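Local coordinates for protein beta-galactosidase (PDB 6Y2K) that hydrolyses terminal beta-D-galactose residues of beta-galactosides as a cold-active, hexameric GH42 beta-galactosidase from an Antarctic Marinomonas, at residues G410-F416 with S452-S458. Residues are numbered along the deposited sequence; the frame is centred on the assembly and turned at random.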
loop_
_atom_site.group_PDB
_atom_site.type_symbol
_atom_site.label_atom_id
_atom_site.label_comp_id
_atom_site.label_asym_id
_atom_site.label_seq_id
_atom_site.Cartn_x
_atom_site.Cartn_y
_atom_site.Cartn_z
ATOM N N GLY A 410 -3.761 -23.419 -38.674
ATOM C CA GLY A 410 -4.859 -23.439 -37.704
ATOM C C GLY A 410 -6.199 -23.281 -38.402
ATOM O O GLY A 410 -6.257 -22.885 -39.570
ATOM N N LYS A 411 -7.274 -23.605 -37.689
ATOM C CA LYS A 411 -8.641 -23.395 -38.179
ATOM C C LYS A 411 -9.246 -22.071 -37.709
ATOM O O LYS A 411 -10.386 -21.746 -38.065
ATOM C CB LYS A 411 -9.533 -24.559 -37.750
ATOM C CG LYS A 411 -8.980 -25.893 -38.200
ATOM C CD LYS A 411 -10.027 -26.987 -38.182
ATOM C CE LYS A 411 -9.429 -28.291 -38.692
ATOM N NZ LYS A 411 -10.508 -29.237 -39.083
ATOM N N VAL A 412 -8.492 -21.335 -36.888
ATOM C CA VAL A 412 -8.834 -19.975 -36.487
ATOM C C VAL A 412 -7.885 -19.020 -37.195
ATOM O O VAL A 412 -6.671 -19.231 -37.168
ATOM C CB VAL A 412 -8.696 -19.781 -34.959
ATOM C CG1 VAL A 412 -9.008 -18.343 -34.562
ATOM C CG2 VAL A 412 -9.607 -20.751 -34.224
ATOM N N ALA A 413 -8.446 -17.982 -37.820
ATOM C CA ALA A 413 -7.670 -16.937 -38.482
ATOM C C ALA A 413 -7.866 -15.585 -37.792
ATOM O O ALA A 413 -8.993 -15.211 -37.436
ATOM C CB ALA A 413 -8.052 -16.837 -39.951
ATOM N N LEU A 414 -6.755 -14.876 -37.605
ATOM C CA LEU A 414 -6.744 -13.488 -37.151
ATOM C C LEU A 414 -6.223 -12.648 -38.318
ATOM O O LEU A 414 -5.112 -12.871 -38.782
ATOM C CB LEU A 414 -5.829 -13.358 -35.934
ATOM C CG LEU A 414 -5.714 -11.983 -35.257
ATOM C CD1 LEU A 414 -5.265 -12.151 -33.815
ATOM C CD2 LEU A 414 -4.770 -11.030 -35.990
ATOM N N MET A 415 -7.022 -11.705 -38.803
ATOM C CA MET A 415 -6.634 -10.876 -39.953
ATOM C C MET A 415 -5.821 -9.656 -39.514
ATOM O O MET A 415 -6.348 -8.777 -38.812
ATOM C CB MET A 415 -7.875 -10.415 -40.724
ATOM C CG MET A 415 -7.590 -9.603 -41.986
ATOM S SD MET A 415 -9.078 -9.303 -42.962
ATOM C CE MET A 415 -9.302 -10.933 -43.672
ATOM N N PHE A 416 -4.556 -9.609 -39.945
ATOM C CA PHE A 416 -3.649 -8.496 -39.681
ATOM C C PHE A 416 -3.391 -7.727 -40.979
ATOM O O PHE A 416 -2.986 -8.320 -41.980
ATOM C CB PHE A 416 -2.323 -9.018 -39.124
ATOM C CG PHE A 416 -1.404 -7.933 -38.637
ATOM C CD1 PHE A 416 -0.518 -7.308 -39.511
ATOM C CD2 PHE A 416 -1.444 -7.511 -37.313
ATOM C CE1 PHE A 416 0.323 -6.302 -39.070
ATOM C CE2 PHE A 416 -0.609 -6.494 -36.869
ATOM C CZ PHE A 416 0.278 -5.891 -37.748
ATOM N N SER A 452 -4.792 -23.335 -32.056
ATOM C CA SER A 452 -3.794 -23.166 -33.120
ATOM C C SER A 452 -4.329 -22.157 -34.132
ATOM O O SER A 452 -5.477 -22.265 -34.586
ATOM C CB SER A 452 -3.481 -24.509 -33.799
ATOM O OG SER A 452 -2.885 -25.425 -32.878
ATOM N N VAL A 453 -3.496 -21.182 -34.486
ATOM C CA VAL A 453 -3.937 -19.980 -35.202
ATOM C C VAL A 453 -3.127 -19.717 -36.479
ATOM O O VAL A 453 -1.927 -20.015 -36.534
ATOM C CB VAL A 453 -3.814 -18.758 -34.251
ATOM C CG1 VAL A 453 -4.234 -17.467 -34.926
ATOM C CG2 VAL A 453 -4.642 -18.993 -32.998
ATOM N N ASP A 454 -3.809 -19.191 -37.499
ATOM C CA ASP A 454 -3.182 -18.519 -38.644
ATOM C C ASP A 454 -3.424 -17.032 -38.501
ATOM O O ASP A 454 -4.506 -16.609 -38.085
ATOM C CB ASP A 454 -3.806 -18.949 -39.980
ATOM C CG ASP A 454 -3.239 -20.244 -40.516
ATOM O OD1 ASP A 454 -2.571 -20.983 -39.769
ATOM O OD2 ASP A 454 -3.456 -20.506 -41.712
ATOM N N ILE A 455 -2.417 -16.242 -38.849
ATOM C CA ILE A 455 -2.584 -14.804 -39.022
ATOM C C ILE A 455 -2.501 -14.552 -40.520
ATOM O O ILE A 455 -1.556 -14.995 -41.174
ATOM C CB ILE A 455 -1.535 -13.997 -38.230
ATOM C CG1 ILE A 455 -1.755 -14.231 -36.725
ATOM C CG2 ILE A 455 -1.616 -12.515 -38.587
ATOM C CD1 ILE A 455 -0.768 -13.515 -35.810
ATOM N N VAL A 456 -3.496 -13.847 -41.049
ATOM C CA VAL A 456 -3.687 -13.733 -42.491
ATOM C C VAL A 456 -3.819 -12.281 -42.954
ATOM O O VAL A 456 -4.287 -11.422 -42.195
ATOM C CB VAL A 456 -4.926 -14.539 -42.963
ATOM C CG1 VAL A 456 -4.805 -15.990 -42.534
ATOM C CG2 VAL A 456 -6.229 -13.940 -42.449
ATOM N N PRO A 457 -3.422 -12.003 -44.212
ATOM C CA PRO A 457 -3.654 -10.680 -44.779
ATOM C C PRO A 457 -5.104 -10.519 -45.187
ATOM O O PRO A 457 -5.848 -11.507 -45.238
ATOM C CB PRO A 457 -2.759 -10.677 -46.014
ATOM C CG PRO A 457 -2.714 -12.101 -46.443
ATOM C CD PRO A 457 -2.708 -12.885 -45.162
ATOM N N SER A 458 -5.494 -9.289 -45.506
ATOM C CA SER A 458 -6.881 -9.004 -45.863
ATOM C C SER A 458 -7.315 -9.576 -47.217
ATOM O O SER A 458 -8.512 -9.770 -47.441
ATOM C CB SER A 458 -7.177 -7.508 -45.778
ATOM O OG SER A 458 -6.316 -6.774 -46.612
HETATM O O HOH W 1 -7.014 -24.591 -35.101
#
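Four backbone hydrogen bonds, the last from F416 just past the strand end, join strands 412-415 and 453-456 as parallel neighbours: D454 N to V412 O (2.9 Å), L414 N to D454 O (2.9 Å), V456 N to L414 O (3.0 Å) and F416 N to V456 O (2.9 Å). The chain between them passes through helices 418-426 and 435-448, making a beta-alpha-beta crossover at the edge of the mixed sheet in the trimerisation domain; strand 467-470 lines the other side of 412-415. Where the strands begin, D454 OD1 accepts a bond from G410 N (2.9 Å). The same carboxylate forms a salt bridge with R303 of helix 294-305, in the barrel region, and its OD2 is hydrogen-bonded to Y465 in the loop before strand 467-470. One water bridges K411 N and S452 O. V412, L414, V453 and I455 share one face; helix 435-448 covers V412, L414 and V453, while I455 packs on F297 of helix 294-305. A413, D454, M415 and V456 point to the opposite face, where A413 CB meets V456 CG1 at 4.2 Å. At the far end, F416 CB rests 3.6 Å from I455 CG2, and M415 SD lies 3.8 Å from S458 CB.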